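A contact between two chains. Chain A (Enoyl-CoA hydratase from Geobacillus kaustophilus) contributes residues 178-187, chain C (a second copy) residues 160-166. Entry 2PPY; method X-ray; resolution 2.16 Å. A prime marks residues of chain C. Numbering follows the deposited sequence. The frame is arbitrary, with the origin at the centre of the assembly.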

ATOM      1  N   ALA A 178      14.129  12.734  23.679  1.00 15.58           N
ATOM      2  CA  ALA A 178      14.001  11.606  22.773  1.00 16.69           C
ATOM      3  C   ALA A 178      12.961  10.634  23.321  1.00 17.19           C
ATOM      4  O   ALA A 178      12.143  10.093  22.579  1.00 19.25           O
ATOM      5  CB  ALA A 178      15.349  10.905  22.617  1.00 20.06           C
ATOM      6  N   LEU A 179      12.995  10.417  24.631  1.00 16.15           N
ATOM      7  CA  LEU A 179      12.045   9.512  25.264  1.00 18.02           C
ATOM      8  C   LEU A 179      10.602  10.010  25.130  1.00 19.44           C
ATOM      9  O   LEU A 179       9.692   9.232  24.845  1.00 22.16           O
ATOM     10  CB  LEU A 179      12.390   9.332  26.749  1.00 16.59           C
ATOM     11  CG  LEU A 179      11.477   8.376  27.528  1.00 18.65           C
ATOM     12  CD1 LEU A 179      11.569   6.977  26.921  1.00 10.83           C
ATOM     13  CD2 LEU A 179      11.890   8.349  29.004  1.00 14.54           C
ATOM     14  N   GLU A 180      10.386  11.304  25.332  1.00 19.64           N
ATOM     15  CA  GLU A 180       9.035  11.833  25.242  1.00 23.75           C
ATOM     16  C   GLU A 180       8.427  11.786  23.841  1.00 23.39           C
ATOM     17  O   GLU A 180       7.212  11.647  23.710  1.00 21.53           O
ATOM     18  CB  GLU A 180       8.973  13.247  25.824  1.00 30.26           C
ATOM     19  CG  GLU A 180      10.054  14.190  25.356  1.00 51.01           C
ATOM     20  CD  GLU A 180      10.280  15.335  26.332  1.00 59.90           C
ATOM     21  OE1 GLU A 180      10.843  15.088  27.422  1.00 63.56           O
ATOM     22  OE2 GLU A 180       9.888  16.478  26.015  1.00 63.28           O
ATOM     23  N   ILE A 181       9.243  11.871  22.793  1.00 19.80           N
ATOM     24  CA  ILE A 181       8.672  11.808  21.449  1.00 18.29           C
ATOM     25  C   ILE A 181       8.690  10.387  20.881  1.00 17.81           C
ATOM     26  O   ILE A 181       8.272  10.157  19.744  1.00 18.19           O
ATOM     27  CB  ILE A 181       9.391  12.751  20.462  1.00 14.71           C
ATOM     28  CG1 ILE A 181      10.839  12.303  20.257  1.00  5.29           C
ATOM     29  CG2 ILE A 181       9.324  14.179  20.975  1.00 17.50           C
ATOM     30  CD1 ILE A 181      11.570  13.098  19.174  1.00 11.91           C
ATOM     31  N   GLY A 182       9.169   9.437  21.678  1.00 15.04           N
ATOM     32  CA  GLY A 182       9.214   8.053  21.238  1.00 14.43           C
ATOM     33  C   GLY A 182      10.426   7.673  20.405  1.00 14.36           C
ATOM     34  O   GLY A 182      10.424   6.626  19.760  1.00 16.11           O
ATOM     35  N   LEU A 183      11.460   8.507  20.417  1.00 12.88           N
ATOM     36  CA  LEU A 183      12.674   8.222  19.652  1.00 13.57           C
ATOM     37  C   LEU A 183      13.449   7.058  20.276  1.00 13.58           C
ATOM     38  O   LEU A 183      14.117   6.299  19.574  1.00 17.38           O
ATOM     39  CB  LEU A 183      13.570   9.460  19.593  1.00 10.69           C
ATOM     40  CG  LEU A 183      14.304   9.738  18.274  1.00 16.55           C
ATOM     41  CD1 LEU A 183      15.515  10.606  18.568  1.00 10.84           C
ATOM     42  CD2 LEU A 183      14.738   8.456  17.599  1.00  9.51           C
ATOM     43  N   VAL A 184      13.385   6.941  21.601  1.00 17.57           N
ATOM     44  CA  VAL A 184      14.039   5.841  22.315  1.00 12.55           C
ATOM     45  C   VAL A 184      12.948   5.201  23.152  1.00 13.44           C
ATOM     46  O   VAL A 184      11.935   5.848  23.428  1.00 14.01           O
ATOM     47  CB  VAL A 184      15.188   6.327  23.250  1.00 13.14           C
ATOM     48  CG1 VAL A 184      16.255   7.035  22.428  1.00  6.51           C
ATOM     49  CG2 VAL A 184      14.643   7.250  24.348  1.00 10.59           C
ATOM     50  N   ASN A 185      13.142   3.944  23.547  1.00 12.86           N
ATOM     51  CA  ASN A 185      12.149   3.230  24.357  1.00 15.14           C
ATOM     52  C   ASN A 185      12.414   3.301  25.857  1.00 18.45           C
ATOM     53  O   ASN A 185      11.506   3.102  26.663  1.00 17.31           O
ATOM     54  CB  ASN A 185      12.090   1.756  23.956  1.00 14.39           C
ATOM     55  CG  ASN A 185      11.893   1.568  22.471  1.00 20.64           C
ATOM     56  OD1 ASN A 185      12.836   1.686  21.689  1.00 17.82           O
ATOM     57  ND2 ASN A 185      10.658   1.284  22.072  1.00 18.03           N
ATOM     58  N   ARG A 186      13.660   3.567  26.226  1.00 14.54           N
ATOM     59  CA  ARG A 186      14.040   3.647  27.633  1.00 16.29           C
ATOM     60  C   ARG A 186      15.194   4.607  27.834  1.00 17.43           C
ATOM     61  O   ARG A 186      16.054   4.753  26.967  1.00 17.63           O
ATOM     62  CB  ARG A 186      14.499   2.281  28.149  1.00 13.72           C
ATOM     63  CG  ARG A 186      13.481   1.171  28.097  1.00 20.63           C
ATOM     64  CD  ARG A 186      12.672   1.097  29.371  1.00 11.82           C
ATOM     65  NE  ARG A 186      11.916  -0.150  29.423  1.00 24.10           N
ATOM     66  CZ  ARG A 186      10.946  -0.470  28.574  1.00 24.65           C
ATOM     67  NH1 ARG A 186      10.602   0.371  27.604  1.00 23.53           N
ATOM     68  NH2 ARG A 186      10.330  -1.637  28.685  1.00 18.09           N
ATOM     69  N   VAL A 187      15.205   5.260  28.987  1.00 19.87           N
ATOM     70  CA  VAL A 187      16.291   6.153  29.361  1.00 20.34           C
ATOM     71  C   VAL A 187      16.716   5.640  30.729  1.00 23.20           C
ATOM     72  O   VAL A 187      15.934   5.678  31.679  1.00 20.74           O
ATOM     73  CB  VAL A 187      15.845   7.625  29.473  1.00 22.13           C
ATOM     74  CG1 VAL A 187      16.879   8.418  30.279  1.00 25.29           C
ATOM     75  CG2 VAL A 187      15.717   8.235  28.080  1.00 16.68           C
TER
ATOM     76  N   TYR C 160       4.892   1.065  16.371  1.00 13.33           N
ATOM     77  CA  TYR C 160       5.458  -0.272  16.231  1.00 18.47           C
ATOM     78  C   TYR C 160       6.549  -0.649  17.226  1.00 17.83           C
ATOM     79  O   TYR C 160       6.666  -1.815  17.599  1.00 17.27           O
ATOM     80  CB  TYR C 160       5.960  -0.487  14.796  1.00 19.17           C
ATOM     81  CG  TYR C 160       7.067   0.446  14.352  1.00 20.27           C
ATOM     82  CD1 TYR C 160       8.401   0.188  14.673  1.00 18.36           C
ATOM     83  CD2 TYR C 160       6.782   1.568  13.580  1.00 18.53           C
ATOM     84  CE1 TYR C 160       9.421   1.030  14.230  1.00 15.66           C
ATOM     85  CE2 TYR C 160       7.790   2.409  13.135  1.00 19.80           C
ATOM     86  CZ  TYR C 160       9.106   2.136  13.456  1.00 17.43           C
ATOM     87  OH  TYR C 160      10.097   2.981  12.997  1.00 18.40           O
ATOM     88  N   SER C 161       7.343   0.323  17.663  1.00 18.10           N
ATOM     89  CA  SER C 161       8.416   0.030  18.605  1.00 18.52           C
ATOM     90  C   SER C 161       7.854  -0.186  20.008  1.00 22.21           C
ATOM     91  O   SER C 161       8.229  -1.133  20.701  1.00 20.21           O
ATOM     92  CB  SER C 161       9.440   1.166  18.611  1.00 20.26           C
ATOM     93  OG  SER C 161      10.632   0.772  19.270  1.00 19.95           O
ATOM     94  N   ARG C 162       6.953   0.697  20.425  1.00 20.52           N
ATOM     95  CA  ARG C 162       6.335   0.576  21.736  1.00 16.15           C
ATOM     96  C   ARG C 162       5.489  -0.685  21.811  1.00 18.09           C
ATOM     97  O   ARG C 162       5.431  -1.341  22.851  1.00 17.99           O
ATOM     98  CB  ARG C 162       5.474   1.802  22.030  1.00 12.12           C
ATOM     99  CG  ARG C 162       6.296   3.017  22.378  1.00 16.86           C
ATOM    100  CD  ARG C 162       5.431   4.232  22.615  1.00 21.30           C
ATOM    101  NE  ARG C 162       6.231   5.314  23.177  1.00 29.85           N
ATOM    102  CZ  ARG C 162       5.744   6.493  23.541  1.00 25.71           C
ATOM    103  NH1 ARG C 162       4.451   6.747  23.398  1.00 30.98           N
ATOM    104  NH2 ARG C 162       6.550   7.413  24.053  1.00 26.01           N
ATOM    105  N   ALA C 163       4.834  -1.027  20.705  1.00 17.35           N
ATOM    106  CA  ALA C 163       4.007  -2.228  20.658  1.00 14.71           C
ATOM    107  C   ALA C 163       4.885  -3.467  20.761  1.00 18.28           C
ATOM    108  O   ALA C 163       4.529  -4.431  21.437  1.00 15.44           O
ATOM    109  CB  ALA C 163       3.210  -2.272  19.365  1.00 16.98           C
ATOM    110  N   LEU C 164       6.033  -3.430  20.086  1.00 16.75           N
ATOM    111  CA  LEU C 164       6.966  -4.551  20.087  1.00 18.38           C
ATOM    112  C   LEU C 164       7.476  -4.817  21.499  1.00 15.56           C
ATOM    113  O   LEU C 164       7.577  -5.965  21.928  1.00 18.38           O
ATOM    114  CB  LEU C 164       8.138  -4.259  19.139  1.00 13.58           C
ATOM    115  CG  LEU C 164       9.167  -5.380  18.954  1.00 20.29           C
ATOM    116  CD1 LEU C 164       9.591  -5.440  17.493  1.00 26.99           C
ATOM    117  CD2 LEU C 164      10.372  -5.151  19.861  1.00 18.92           C
ATOM    118  N   ASP C 165       7.803  -3.743  22.206  1.00 12.84           N
ATOM    119  CA  ASP C 165       8.281  -3.828  23.579  1.00 15.76           C
ATOM    120  C   ASP C 165       7.214  -4.568  24.395  1.00 20.91           C
ATOM    121  O   ASP C 165       7.480  -5.621  24.982  1.00 19.06           O
ATOM    122  CB  ASP C 165       8.504  -2.402  24.105  1.00 19.78           C
ATOM    123  CG  ASP C 165       8.998  -2.354  25.540  1.00 22.27           C
ATOM    124  OD1 ASP C 165       9.477  -3.377  26.078  1.00 21.33           O
ATOM    125  OD2 ASP C 165       8.915  -1.256  26.130  1.00 24.96           O
HETATM  126  N   MSE C 166       5.996  -4.032  24.400  1.00 15.52           N
HETATM  127  CA  MSE C 166       4.899  -4.644  25.149  1.00 20.69           C
HETATM  128  C   MSE C 166       4.594  -6.092  24.767  1.00 23.56           C
HETATM  129  O   MSE C 166       4.314  -6.918  25.637  1.00 22.29           O
HETATM  130  CB  MSE C 166       3.623  -3.809  25.003  1.00 19.50           C
HETATM  131  CG  MSE C 166       3.661  -2.489  25.754  1.00 21.46           C
HETATM  132 SE   MSE C 166       1.951  -1.585  25.777  1.00 37.59          SE
HETATM  133  CE  MSE C 166       1.054  -2.615  27.166  1.00 21.39           C
TER
HETATM  134  O   HOH W   1       9.270   5.215  23.320  1.00 30.26           O
HETATM  135  O   HOH W   2       8.848   1.238  24.266  1.00 20.69           O

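Polar side chains presented by one face of a helix can hold a partner chain through a few well-aimed bonds, with water completing what direct contact leaves unfilled. The contact between these two copies of enoyl-CoA hydratase illustrates the principle on a small scale. Chain C contributes helical residues 160-166; chain A contributes the end of a helix, a turn and the start of a strand. Together they bury 275 Å², and every direct hydrogen bond between them is made by side chains.

The charged interaction is the salt bridge between Arg186 and Asp165′. Arg186 NH1 lies 2.8 Å from Asp165′ OD2, and Arg186 NH2 lies 2.9 Å from the same oxygen, so both terminal nitrogens of the guanidinium converge on one carboxylate atom. A further, weak bond runs from Arg186 NH2 to Asp165′ OD1 at 3.2 Å. The carboxylate atom OD2 sits at the edge of the guanidinium, near its plane, where the N-H groups point. The CA-to-CB bond of Arg186 runs sideways to the helix, yet the long side chain brings its end nearer, with chi1 and chi2 both m and chi3 t. Its course is steadied from within chain A, since Arg186 NH1 also donates to Asn185 O at 3.0 Å. Asp165′, by contrast, is short and points toward chain A. Its burial makes the arginine's opposite charge especially apt.

The neutral hydrogen bond belongs to Asn185 and Ser161′. Both residues point toward the opposing stretch, and Asn185 ND2 donates to Ser161′ OG over 2.8 Å with a nearly straight angle of 163°. Ser161′ and Asp165′ are four residues apart, one turn of the helix, and so present their side chains to the two consecutive residues Asn185 and Arg186. An amide suits this position because it offers both a donor and an acceptor: ND2 serves this contact, while OD1 is satisfied elsewhere in the structure.

Two waters extend the polar network. One accepts from Asn185 ND2 at 2.8 Å and donates to Asp165′ OD2 at 3.1 Å, linking the amide to the carboxylate already engaged by Arg186. The other donates to Val184 O at 2.7 Å and accepts from Arg162′ NE at 3.0 Å, bringing a backbone carbonyl of chain A into contact with a side chain that does not reach it directly.

The remaining contacts are those of packing. Arg162′ starts sideways but extends, with chi2 and chi3 both t, so that its end approaches the turn after the chain A helix. There Arg162′ NH2 comes within 3.9 Å of Gly182 CA and 3.7 Å of Leu179 O. Gly182 closes the helix in a Schellman motif, with Leu183 N bonded to Ala178 O at 2.8 Å and Gly182 N to Leu179 O at 3.2 Å. Its positive phi of 84° calls for glycine on backbone grounds alone: a CB would be jammed against the preceding carbonyl oxygen.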